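Local coordinates for Dye-decolorizing peroxidase (Irpex lacteus, PDB 7D8M), which binds heme b and probably works as a peroxidase of the DyP type, a family that oxidises dyes and other substrates with hydrogen peroxide, at residues Ile16-Lys21 and Pro180-Pro185; Ser175-Pro180 and Gly195-Gly200; Ala190-Gly195 and Thr330-Arg335; Ser202-Met207 and Tyr365-Gly370. One frame throughout, in Å; residues are numbered along the deposited sequence.

How the interactions relate
Interactions 2, 3 and 4 cluster around helix 194-197, while interaction 1 lies beside them on the N-terminal helix 14-17. Only interaction 2 is buried throughout; interactions 1 and 3 are partly open, and interaction 4 ends in the exposed Pro205. Chemistry follows place. Interaction 1 is apolar and aromatic, and interaction 2 wholly aliphatic and aromatic across its segments, though its Ser175 end grips both heme propionates. Interaction 3 sets a histidine against small aliphatic groups and carries Arg335 to the same cofactor. Interaction 4, farther from the heme, combines proline-valine packing with an Asx turn. Thr178 N to Ala190 O joins 2 to 3, and Gly195 O to Ser367 OG joins both to 4.

Interaction 1: residues Ile16-Lys21 and Pro180-Pro185; sequences ILVGMK and PGFGTP
Phe182 meets Leu17 and Val18 with two different parts of its ring, a compact example of how one aromatic side chain can pin a loop to the end of a helix. The facial contact is a CH-pi interaction. Leu17 CD2 stands above the middle of the Phe182 ring, 3.7 Å from the centroid and only 11° off the normal, so the methyl group looks almost straight down on the pi cloud. The leucine and the phenylalanine meet head-on, and Leu17 extends its CG anti to the backbone N (chi1 -180°), which carries the branch out to the ring.

The second contact is apolar and lies at the rim. Val18 CG1 reaches Phe182 CZ at 3.5 Å, close to the ring plane, and also touches CE2. The valine comes in roughly perpendicular to Phe182, and face and edge are thus engaged by successive residues as the chain leaves its helix. Replacing Phe182 by an alanine would probably leave Leu17 CD2 without its aromatic face and open a gap beside Val18.

The contact packs the loop between strand 147-156 and helix 194-197 onto the C-terminal end of helix 14-17, a part of the DyP dimeric alpha+beta barrel domain. Phe9 adds another ring against Phe182 and also touches Leu17, while helix 53-57 meets Leu17 through Val53 and Val18 through Ile56 and Ile57.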
# COMPACT_ATOMS: atom_id res chain seq x y z
N ILE A 16 -3.64 -4.88 -10.05
CA ILE A 16 -3.21 -5.82 -9.02
C ILE A 16 -1.72 -6.11 -9.13
O ILE A 16 -0.98 -6.07 -8.13
CB ILE A 16 -4.03 -7.12 -9.10
CG1 ILE A 16 -5.53 -6.83 -9.03
CG2 ILE A 16 -3.55 -8.11 -8.01
CD1 ILE A 16 -6.42 -8.04 -9.37
N LEU A 17 -1.27 -6.45 -10.33
CA LEU A 17 0.03 -7.09 -10.48
C LEU A 17 1.10 -6.14 -10.97
O LEU A 17 2.23 -6.17 -10.47
CB LEU A 17 -0.06 -8.28 -11.43
CG LEU A 17 1.23 -9.06 -11.68
CD1 LEU A 17 1.77 -9.63 -10.38
CD2 LEU A 17 0.98 -10.17 -12.69
N VAL A 18 0.78 -5.30 -11.94
CA VAL A 18 1.76 -4.36 -12.48
C VAL A 18 1.50 -2.95 -12.01
O VAL A 18 2.45 -2.15 -11.96
CB VAL A 18 1.80 -4.43 -14.02
CG1 VAL A 18 2.24 -5.81 -14.45
CG2 VAL A 18 0.44 -4.10 -14.62
N GLY A 19 0.29 -2.63 -11.60
CA GLY A 19 -0.03 -1.25 -11.31
C GLY A 19 -0.39 -0.50 -12.57
O GLY A 19 0.09 -0.78 -13.67
N MET A 20 -1.28 0.49 -12.40
CA MET A 20 -1.68 1.34 -13.52
C MET A 20 -0.54 2.24 -13.98
O MET A 20 -0.45 2.57 -15.16
CB MET A 20 -2.90 2.16 -13.12
CG MET A 20 -4.18 1.35 -13.02
SD MET A 20 -5.66 2.37 -12.85
CE MET A 20 -6.89 1.07 -12.73
N LYS A 21 0.34 2.64 -13.06
CA LYS A 21 1.52 3.44 -13.37
C LYS A 21 1.17 4.71 -14.15
O LYS A 21 1.95 5.20 -14.97
CB LYS A 21 2.59 2.63 -14.11
CG LYS A 21 3.10 1.36 -13.38
CD LYS A 21 2.86 1.38 -11.85
CE LYS A 21 3.50 2.57 -11.11
NZ LYS A 21 2.67 2.95 -9.91
N PRO A 180 6.48 -16.28 -10.10
CA PRO A 180 7.31 -17.04 -11.04
C PRO A 180 6.84 -16.87 -12.48
O PRO A 180 5.65 -16.87 -12.77
CB PRO A 180 7.15 -18.48 -10.57
CG PRO A 180 6.79 -18.38 -9.13
CD PRO A 180 5.99 -17.12 -8.99
N GLY A 181 7.81 -16.73 -13.39
CA GLY A 181 7.51 -16.67 -14.80
C GLY A 181 7.09 -15.32 -15.33
O GLY A 181 6.98 -15.16 -16.55
N PHE A 182 6.86 -14.34 -14.46
CA PHE A 182 6.40 -13.02 -14.88
C PHE A 182 7.62 -12.12 -15.01
O PHE A 182 8.14 -11.60 -14.01
CB PHE A 182 5.39 -12.46 -13.88
CG PHE A 182 4.66 -11.25 -14.38
CD1 PHE A 182 3.81 -11.34 -15.47
CD2 PHE A 182 4.83 -10.02 -13.77
CE1 PHE A 182 3.13 -10.23 -15.94
CE2 PHE A 182 4.16 -8.90 -14.23
CZ PHE A 182 3.30 -9.01 -15.32
N GLY A 183 8.08 -11.92 -16.24
CA GLY A 183 9.26 -11.10 -16.44
C GLY A 183 10.46 -11.65 -15.70
O GLY A 183 10.54 -12.83 -15.34
N THR A 184 11.42 -10.76 -15.45
CA THR A 184 12.64 -11.13 -14.74
C THR A 184 12.68 -10.44 -13.38
O THR A 184 12.59 -9.20 -13.31
CB THR A 184 13.88 -10.75 -15.55
OG1 THR A 184 13.77 -11.29 -16.87
CG2 THR A 184 15.14 -11.30 -14.87
N PRO A 185 12.80 -11.19 -12.29
CA PRO A 185 12.84 -10.56 -10.96
C PRO A 185 14.10 -9.74 -10.79
O PRO A 185 15.17 -10.10 -11.28
CB PRO A 185 12.82 -11.76 -10.00
CG PRO A 185 12.44 -12.94 -10.82
CD PRO A 185 12.91 -12.66 -12.21

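Interaction 2: residues Ser175-Pro180 and Gly195-Gly200; sequences SNPTIP and GIIFTG. With HEM (protoporphyrin IX containing Fe), chain B.
Ile179 lays its CD1 against the rim of the Phe198 ring, 4.2 Å from CE2 and near the ring plane. This is part of the loop of a DyP-type peroxidase that follows the heme-side segment containing Asp172, the aspartate of the family's GXXDG motif, and it illustrates how a cofactor-binding loop can be tethered by plain hydrophobic contacts further along. The CG1 branch of Ile179 sits between its backbone N and carbonyl carbon (chi1 59°), and an extended chi2 then sends CD1 out to the phenylalanine.

Two residues earlier, Pro177 makes the other contact: its CG lies 4.3 Å from Ile197 CD1. Ile197 links both halves of the patch, because its CG2 also rests above the centre of the neighbouring Phe198 ring, 3.8 Å from the plane. All four residues are buried. Ile334 of strand 334-340 touches both Pro177 and Ile197, and Ile16 of helix 14-17 packs against Ile197 and Phe198, backing the 195-200 side of the contact.

At the other end of 175-180 the chemistry turns polar. Ser175 N donates to heme O2A at 3.0 Å in a fairly straight bond (163°), and the hydroxyl, which also meets Asn289 ND2, grips the second propionate: Ser175 OG to heme O2D is 2.6 Å.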
# COMPACT_ATOMS: atom_id res chain seq x y z
N SER A 175 10.16 -1.76 -3.75
CA SER A 175 10.14 -3.18 -3.41
C SER A 175 8.70 -3.70 -3.41
O SER A 175 7.89 -3.31 -2.56
CB SER A 175 10.79 -3.42 -2.05
OG SER A 175 10.85 -4.80 -1.76
N ASN A 176 8.40 -4.60 -4.34
CA ASN A 176 7.13 -5.31 -4.38
C ASN A 176 7.38 -6.74 -4.83
O ASN A 176 8.26 -6.97 -5.66
CB ASN A 176 6.12 -4.67 -5.34
CG ASN A 176 5.48 -3.45 -4.77
OD1 ASN A 176 4.72 -3.51 -3.80
ND2 ASN A 176 5.81 -2.30 -5.36
N PRO A 177 6.62 -7.70 -4.32
CA PRO A 177 6.81 -9.09 -4.76
C PRO A 177 6.37 -9.26 -6.20
O PRO A 177 5.57 -8.50 -6.74
CB PRO A 177 5.90 -9.88 -3.82
CG PRO A 177 4.76 -8.92 -3.56
CD PRO A 177 5.44 -7.57 -3.44
N THR A 178 6.92 -10.29 -6.84
CA THR A 178 6.45 -10.73 -8.13
C THR A 178 6.18 -12.23 -8.06
O THR A 178 6.27 -12.84 -6.98
CB THR A 178 7.44 -10.39 -9.24
OG1 THR A 178 6.81 -10.57 -10.52
CG2 THR A 178 8.68 -11.27 -9.15
N ILE A 179 5.82 -12.83 -9.19
CA ILE A 179 5.44 -14.24 -9.23
C ILE A 179 6.35 -14.95 -10.21
O ILE A 179 6.99 -14.32 -11.08
CB ILE A 179 3.94 -14.42 -9.59
CG1 ILE A 179 3.63 -13.80 -10.95
CG2 ILE A 179 3.06 -13.82 -8.51
CD1 ILE A 179 2.20 -14.05 -11.40
N PRO A 180 6.48 -16.28 -10.10
CA PRO A 180 7.31 -17.04 -11.04
C PRO A 180 6.84 -16.87 -12.48
O PRO A 180 5.65 -16.87 -12.77
CB PRO A 180 7.15 -18.48 -10.57
CG PRO A 180 6.79 -18.38 -9.13
CD PRO A 180 5.99 -17.12 -8.99
N GLY A 195 -0.48 -17.74 -5.34
CA GLY A 195 -1.59 -17.72 -4.41
C GLY A 195 -1.43 -16.80 -3.22
O GLY A 195 -2.38 -16.68 -2.43
N ILE A 196 -0.27 -16.16 -3.04
CA ILE A 196 -0.15 -15.13 -2.01
C ILE A 196 -0.79 -13.84 -2.48
O ILE A 196 -1.25 -13.04 -1.66
CB ILE A 196 1.32 -14.93 -1.61
CG1 ILE A 196 1.94 -16.24 -1.13
CG2 ILE A 196 1.48 -13.88 -0.50
CD1 ILE A 196 1.19 -16.89 0.02
N ILE A 197 -0.85 -13.62 -3.79
CA ILE A 197 -1.45 -12.43 -4.36
C ILE A 197 -2.85 -12.70 -4.91
O ILE A 197 -3.76 -11.90 -4.70
CB ILE A 197 -0.54 -11.85 -5.46
CG1 ILE A 197 0.85 -11.49 -4.90
CG2 ILE A 197 -1.22 -10.66 -6.18
CD1 ILE A 197 0.84 -10.73 -3.56
N PHE A 198 -3.02 -13.82 -5.61
CA PHE A 198 -4.24 -14.10 -6.36
C PHE A 198 -5.01 -15.23 -5.69
O PHE A 198 -4.48 -16.34 -5.52
CB PHE A 198 -3.91 -14.49 -7.80
CG PHE A 198 -3.25 -13.40 -8.59
CD1 PHE A 198 -3.96 -12.28 -8.98
CD2 PHE A 198 -1.92 -13.51 -8.96
CE1 PHE A 198 -3.36 -11.28 -9.71
CE2 PHE A 198 -1.32 -12.52 -9.69
CZ PHE A 198 -2.04 -11.40 -10.06
N THR A 199 -6.25 -14.95 -5.32
CA THR A 199 -7.10 -15.98 -4.73
C THR A 199 -7.31 -17.13 -5.71
O THR A 199 -7.46 -16.92 -6.92
CB THR A 199 -8.45 -15.38 -4.32
OG1 THR A 199 -9.02 -14.70 -5.44
CG2 THR A 199 -8.26 -14.39 -3.17
N GLY A 200 -7.27 -18.35 -5.19
CA GLY A 200 -7.48 -19.54 -5.98
C GLY A 200 -6.25 -20.08 -6.68
O GLY A 200 -6.32 -21.18 -7.22
CHA HEM B . 8.01 0.51 1.78
CHB HEM B . 6.53 5.02 2.78
CHC HEM B . 2.35 3.23 4.50
CHD HEM B . 4.04 -1.28 3.96
C1A HEM B . 7.97 1.88 1.88
C2A HEM B . 8.98 2.80 1.38
C3A HEM B . 8.56 4.05 1.65
C4A HEM B . 7.28 3.95 2.32
CMA HEM B . 9.27 5.37 1.33
CAA HEM B . 10.29 2.37 0.67
CBA HEM B . 10.06 2.25 -0.84
CGA HEM B . 9.89 0.81 -1.27
O1A HEM B . 10.56 -0.08 -0.69
O2A HEM B . 9.09 0.54 -2.21
C1B HEM B . 5.26 4.92 3.29
C2B HEM B . 4.41 6.04 3.61
C3B HEM B . 3.25 5.54 4.09
C4B HEM B . 3.34 4.10 4.08
CMB HEM B . 4.84 7.52 3.42
CAB HEM B . 1.98 6.28 4.56
CBB HEM B . 1.69 7.54 4.21
C1C HEM B . 2.46 1.85 4.57
C2C HEM B . 1.50 0.94 5.17
C3C HEM B . 1.97 -0.31 5.01
C4C HEM B . 3.24 -0.22 4.33
CMC HEM B . 0.17 1.40 5.82
CAC HEM B . 1.36 -1.67 5.48
CBC HEM B . 0.49 -1.77 6.50
C1D HEM B . 5.20 -1.19 3.21
C2D HEM B . 5.91 -2.28 2.57
C3D HEM B . 7.00 -1.79 1.98
C4D HEM B . 7.03 -0.36 2.22
CMD HEM B . 5.51 -3.77 2.57
CAD HEM B . 8.05 -2.60 1.20
CBD HEM B . 9.12 -3.10 2.18
CGD HEM B . 10.13 -3.99 1.50
O1D HEM B . 11.34 -3.87 1.83
O2D HEM B . 9.74 -4.82 0.64
NA HEM B . 6.96 2.62 2.45
NB HEM B . 4.59 3.74 3.59
NC HEM B . 3.50 1.11 4.09
ND HEM B . 5.90 -0.02 2.96
FE HEM B . 5.29 1.87 3.43

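Interaction 3: residues Ala190-Gly195 and Thr330-Arg335; sequences AVVDPG and TFHAIR. With HEM (protoporphyrin IX containing Fe), chain B; OXY (oxygen molecule), chain C.
Ala190 and Val192 meet His332 at different points. The buried, well-packed side is that of Val192, whose CG1 lies 3.9 Å from His332 CB, at the root of the side chain. Ala190 sits on the more open side, yet its methyl group comes closer: CB is 3.5 Å from His332 ND1 and almost as near to CE1, approaching the imidazole obliquely. Val191 between them points away from His332. Neither aliphatic group competes for the polar end of the ring: His332 NE2 is bonded to Glu322 OE1, which limits the ring's freedom to turn.

Three residues on, Arg335 is held far more closely, by the heme. A bend at chi3 (-60°) lays its guanidinium flat over a pyrrole ring, with heme C4D over the centre of one face, 3.3 Å from its plane. NH2 donates to the propionate, 2.7 Å from heme O2A and nearly straight at 161°. NH1 makes a salt bridge with Asp172 and a weak bond, 3.1 Å, to O2 of an oxygen molecule that probably came from the crystallisation liquor. The Asp172-Arg335 pair matches the distal aspartate and arginine of DyP peroxidases, across the heme from the axial His312.

The segment 190-195 leads into helix 194-197, while 330-335 enters edge strand 334-340, where Ile334 bonds through its backbone to Tyr365 of the adjoining strand 359-366.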
# COMPACT_ATOMS: atom_id res chain seq x y z
N ALA A 190 11.29 -10.10 -4.01
CA ALA A 190 10.63 -11.32 -3.56
C ALA A 190 9.89 -11.98 -4.72
O ALA A 190 9.19 -11.31 -5.49
CB ALA A 190 9.66 -11.01 -2.42
N VAL A 191 10.06 -13.29 -4.85
CA VAL A 191 9.29 -14.08 -5.81
C VAL A 191 8.41 -15.02 -5.00
O VAL A 191 8.89 -16.00 -4.41
CB VAL A 191 10.20 -14.86 -6.78
CG1 VAL A 191 9.38 -15.38 -7.94
CG2 VAL A 191 11.33 -13.97 -7.27
N VAL A 192 7.12 -14.74 -4.96
CA VAL A 192 6.21 -15.48 -4.09
C VAL A 192 5.29 -16.34 -4.94
O VAL A 192 5.10 -16.11 -6.13
CB VAL A 192 5.41 -14.52 -3.18
CG1 VAL A 192 6.36 -13.54 -2.52
CG2 VAL A 192 4.35 -13.77 -3.99
N ASP A 193 4.75 -17.39 -4.31
CA ASP A 193 3.77 -18.23 -4.99
C ASP A 193 2.59 -17.38 -5.45
O ASP A 193 2.18 -16.46 -4.74
CB ASP A 193 3.28 -19.34 -4.06
CG ASP A 193 4.36 -20.36 -3.72
OD1 ASP A 193 4.94 -20.95 -4.66
OD2 ASP A 193 4.62 -20.57 -2.52
N PRO A 194 2.03 -17.65 -6.64
CA PRO A 194 0.92 -16.81 -7.13
C PRO A 194 -0.25 -16.72 -6.16
O PRO A 194 -0.93 -15.69 -6.14
CB PRO A 194 0.52 -17.49 -8.45
CG PRO A 194 1.72 -18.22 -8.89
CD PRO A 194 2.44 -18.66 -7.63
N GLY A 195 -0.48 -17.74 -5.34
CA GLY A 195 -1.59 -17.72 -4.41
C GLY A 195 -1.43 -16.80 -3.22
O GLY A 195 -2.38 -16.68 -2.43
N THR A 330 4.41 -15.84 3.13
CA THR A 330 2.99 -15.64 3.44
C THR A 330 2.58 -14.17 3.52
O THR A 330 1.42 -13.83 3.26
CB THR A 330 2.71 -16.32 4.78
OG1 THR A 330 3.27 -17.64 4.74
CG2 THR A 330 1.23 -16.39 5.09
N PHE A 331 3.51 -13.29 3.91
CA PHE A 331 3.18 -11.95 4.35
C PHE A 331 3.65 -10.87 3.37
O PHE A 331 3.71 -9.69 3.73
CB PHE A 331 3.76 -11.72 5.75
CG PHE A 331 3.47 -12.86 6.70
CD1 PHE A 331 2.19 -13.05 7.21
CD2 PHE A 331 4.47 -13.75 7.07
CE1 PHE A 331 1.91 -14.10 8.07
CE2 PHE A 331 4.21 -14.81 7.94
CZ PHE A 331 2.92 -14.99 8.45
N HIS A 332 3.98 -11.24 2.14
CA HIS A 332 4.25 -10.25 1.11
C HIS A 332 2.96 -9.79 0.45
O HIS A 332 1.97 -10.53 0.40
CB HIS A 332 5.21 -10.83 0.07
CG HIS A 332 6.58 -11.11 0.63
ND1 HIS A 332 7.65 -10.28 0.40
CD2 HIS A 332 7.03 -12.11 1.41
CE1 HIS A 332 8.72 -10.76 1.02
NE2 HIS A 332 8.37 -11.87 1.65
N ALA A 333 2.97 -8.55 -0.04
CA ALA A 333 1.80 -7.97 -0.71
C ALA A 333 2.28 -6.83 -1.60
O ALA A 333 3.36 -6.28 -1.39
CB ALA A 333 0.76 -7.48 0.30
N ILE A 334 1.46 -6.48 -2.59
CA ILE A 334 1.84 -5.49 -3.60
C ILE A 334 1.17 -4.16 -3.29
O ILE A 334 -0.06 -4.08 -3.18
CB ILE A 334 1.46 -5.97 -5.01
CG1 ILE A 334 2.28 -7.20 -5.41
CG2 ILE A 334 1.63 -4.83 -6.01
CD1 ILE A 334 1.78 -7.86 -6.70
N ARG A 335 1.98 -3.11 -3.19
CA ARG A 335 1.47 -1.76 -3.00
C ARG A 335 1.34 -1.06 -4.35
O ARG A 335 2.22 -1.17 -5.20
CB ARG A 335 2.39 -0.96 -2.06
CG ARG A 335 2.46 -1.52 -0.63
CD ARG A 335 3.66 -0.97 0.16
NE ARG A 335 4.91 -1.32 -0.49
CZ ARG A 335 5.81 -0.43 -0.89
NH1 ARG A 335 5.60 0.86 -0.69
NH2 ARG A 335 6.92 -0.83 -1.51
CHA HEM B . 8.01 0.51 1.78
CHB HEM B . 6.53 5.02 2.78
CHC HEM B . 2.35 3.23 4.50
CHD HEM B . 4.04 -1.28 3.96
C1A HEM B . 7.97 1.88 1.88
C2A HEM B . 8.98 2.80 1.38
C3A HEM B . 8.56 4.05 1.65
C4A HEM B . 7.28 3.95 2.32
CMA HEM B . 9.27 5.37 1.33
CAA HEM B . 10.29 2.37 0.67
CBA HEM B . 10.06 2.25 -0.84
CGA HEM B . 9.89 0.81 -1.27
O1A HEM B . 10.56 -0.08 -0.69
O2A HEM B . 9.09 0.54 -2.21
C1B HEM B . 5.26 4.92 3.29
C2B HEM B . 4.41 6.04 3.61
C3B HEM B . 3.25 5.54 4.09
C4B HEM B . 3.34 4.10 4.08
CMB HEM B . 4.84 7.52 3.42
CAB HEM B . 1.98 6.28 4.56
CBB HEM B . 1.69 7.54 4.21
C1C HEM B . 2.46 1.85 4.57
C2C HEM B . 1.50 0.94 5.17
C3C HEM B . 1.97 -0.31 5.01
C4C HEM B . 3.24 -0.22 4.33
CMC HEM B . 0.17 1.40 5.82
CAC HEM B . 1.36 -1.67 5.48
CBC HEM B . 0.49 -1.77 6.50
C1D HEM B . 5.20 -1.19 3.21
C2D HEM B . 5.91 -2.28 2.57
C3D HEM B . 7.00 -1.79 1.98
C4D HEM B . 7.03 -0.36 2.22
CMD HEM B . 5.51 -3.77 2.57
CAD HEM B . 8.05 -2.60 1.20
CBD HEM B . 9.12 -3.10 2.18
CGD HEM B . 10.13 -3.99 1.50
O1D HEM B . 11.34 -3.87 1.83
O2D HEM B . 9.74 -4.82 0.64
NA HEM B . 6.96 2.62 2.45
NB HEM B . 4.59 3.74 3.59
NC HEM B . 3.50 1.11 4.09
ND HEM B . 5.90 -0.02 2.96
FE HEM B . 5.29 1.87 3.43
O1 OXY C . 2.93 2.84 -0.74
O2 OXY C . 3.80 3.24 0.03

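Interaction 4: residues Ser202-Met207 and Tyr365-Gly370; sequences SKDPVM and YQSVIG
Asp204 reaches toward Ser367 with its carboxylate, although its backbone does not aim it there. From CB, the chain runs with CG anti to the backbone N (chi1 -179°), which brings OD1 within reach of Val206 N. OD1 accepts from Val206 N at 3.0 Å, the donor standing well above the carboxylate plane, 58° out of it. That bond to the amide two residues on defines an Asx turn, an example of a side chain replacing a backbone carbonyl in shaping a loop. The same OD1 lies 4.2 Å from Ser367 OG, too far to bond, and the serine hydroxyl is instead held by Gly195 O. OD2, the other tip, forms a salt bridge with Arg209 and receives Gly200 N. With an alanine at Asp204, Arg209 would probably be left without its carboxylate mate, and Val206 N would lose its side-chain acceptor, leaving the loop less firmly set.

Beside the turn, Pro205 and Val368 lie alongside, pointing opposite ways, with Pro205 CD 4.1 Å from Val368 CG2. Pro205 CD also comes within 4.0 Å of Ser367 OG, where the chain leaves strand 359-366, which runs between 334-340 and 217-226 in their antiparallel sheet.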
# COMPACT_ATOMS: atom_id res chain seq x y z
N SER A 202 -1.84 -20.96 -6.82
CA SER A 202 -1.05 -21.96 -6.12
C SER A 202 -0.59 -21.49 -4.74
O SER A 202 -0.04 -20.40 -4.59
CB SER A 202 0.17 -22.36 -6.96
OG SER A 202 1.17 -22.96 -6.15
N LYS A 203 -0.81 -22.36 -3.75
CA LYS A 203 -0.50 -22.10 -2.34
C LYS A 203 -1.33 -20.96 -1.75
O LYS A 203 -0.91 -20.30 -0.81
CB LYS A 203 1.00 -21.85 -2.13
CG LYS A 203 1.77 -23.07 -1.65
CD LYS A 203 2.14 -24.01 -2.79
CE LYS A 203 3.27 -24.96 -2.39
NZ LYS A 203 2.80 -26.21 -1.70
N ASP A 204 -2.53 -20.74 -2.29
CA ASP A 204 -3.52 -19.92 -1.60
C ASP A 204 -3.78 -20.54 -0.22
O ASP A 204 -4.21 -21.70 -0.15
CB ASP A 204 -4.80 -19.84 -2.43
CG ASP A 204 -5.89 -18.97 -1.79
OD1 ASP A 204 -5.72 -18.51 -0.65
OD2 ASP A 204 -6.93 -18.75 -2.45
N PRO A 205 -3.53 -19.83 0.88
CA PRO A 205 -3.75 -20.43 2.21
C PRO A 205 -5.18 -20.85 2.47
O PRO A 205 -5.41 -21.70 3.34
CB PRO A 205 -3.31 -19.32 3.18
CG PRO A 205 -2.41 -18.43 2.36
CD PRO A 205 -3.01 -18.45 0.98
N VAL A 206 -6.15 -20.27 1.76
CA VAL A 206 -7.53 -20.76 1.76
C VAL A 206 -7.59 -21.83 0.68
O VAL A 206 -7.87 -21.56 -0.50
CB VAL A 206 -8.55 -19.64 1.53
CG1 VAL A 206 -9.96 -20.21 1.39
CG2 VAL A 206 -8.50 -18.63 2.66
N MET A 207 -7.28 -23.07 1.07
CA MET A 207 -7.36 -24.17 0.11
C MET A 207 -8.79 -24.43 -0.31
O MET A 207 -9.02 -25.00 -1.39
CB MET A 207 -6.71 -25.41 0.73
CG MET A 207 -5.25 -25.15 1.12
SD MET A 207 -4.42 -26.51 1.96
CE MET A 207 -2.94 -26.68 0.96
N TYR A 365 -2.48 -5.03 -2.34
CA TYR A 365 -3.15 -6.23 -2.84
C TYR A 365 -2.53 -7.48 -2.23
O TYR A 365 -1.31 -7.57 -2.05
CB TYR A 365 -3.03 -6.32 -4.36
CG TYR A 365 -3.78 -5.27 -5.13
CD1 TYR A 365 -5.12 -5.43 -5.44
CD2 TYR A 365 -3.12 -4.13 -5.59
CE1 TYR A 365 -5.82 -4.46 -6.18
CE2 TYR A 365 -3.81 -3.17 -6.35
CZ TYR A 365 -5.15 -3.34 -6.63
OH TYR A 365 -5.83 -2.37 -7.37
N GLN A 366 -3.38 -8.47 -1.94
CA GLN A 366 -2.96 -9.74 -1.35
C GLN A 366 -4.15 -10.70 -1.38
O GLN A 366 -5.31 -10.27 -1.38
CB GLN A 366 -2.46 -9.58 0.09
CG GLN A 366 -3.51 -8.98 1.04
CD GLN A 366 -3.50 -7.46 1.05
OE1 GLN A 366 -2.62 -6.84 1.63
NE2 GLN A 366 -4.50 -6.85 0.41
N SER A 367 -3.84 -12.00 -1.36
CA SER A 367 -4.90 -13.00 -1.34
C SER A 367 -5.56 -13.13 0.02
O SER A 367 -6.70 -13.60 0.09
CB SER A 367 -4.34 -14.36 -1.79
OG SER A 367 -3.53 -14.94 -0.77
N VAL A 368 -4.89 -12.74 1.09
CA VAL A 368 -5.44 -12.80 2.45
C VAL A 368 -5.13 -11.47 3.12
O VAL A 368 -3.97 -11.16 3.39
CB VAL A 368 -4.87 -13.97 3.26
CG1 VAL A 368 -5.46 -14.00 4.68
CG2 VAL A 368 -5.13 -15.29 2.55
N ILE A 369 -6.18 -10.68 3.38
CA ILE A 369 -5.98 -9.39 4.04
C ILE A 369 -5.20 -9.56 5.33
O ILE A 369 -4.27 -8.80 5.62
CB ILE A 369 -7.34 -8.71 4.29
CG1 ILE A 369 -8.02 -8.40 2.96
CG2 ILE A 369 -7.19 -7.42 5.07
CD1 ILE A 369 -9.33 -7.65 3.12
N GLY A 370 -5.55 -10.58 6.13
CA GLY A 370 -4.93 -10.79 7.42
C GLY A 370 -3.46 -11.12 7.35
O GLY A 370 -2.76 -10.94 8.35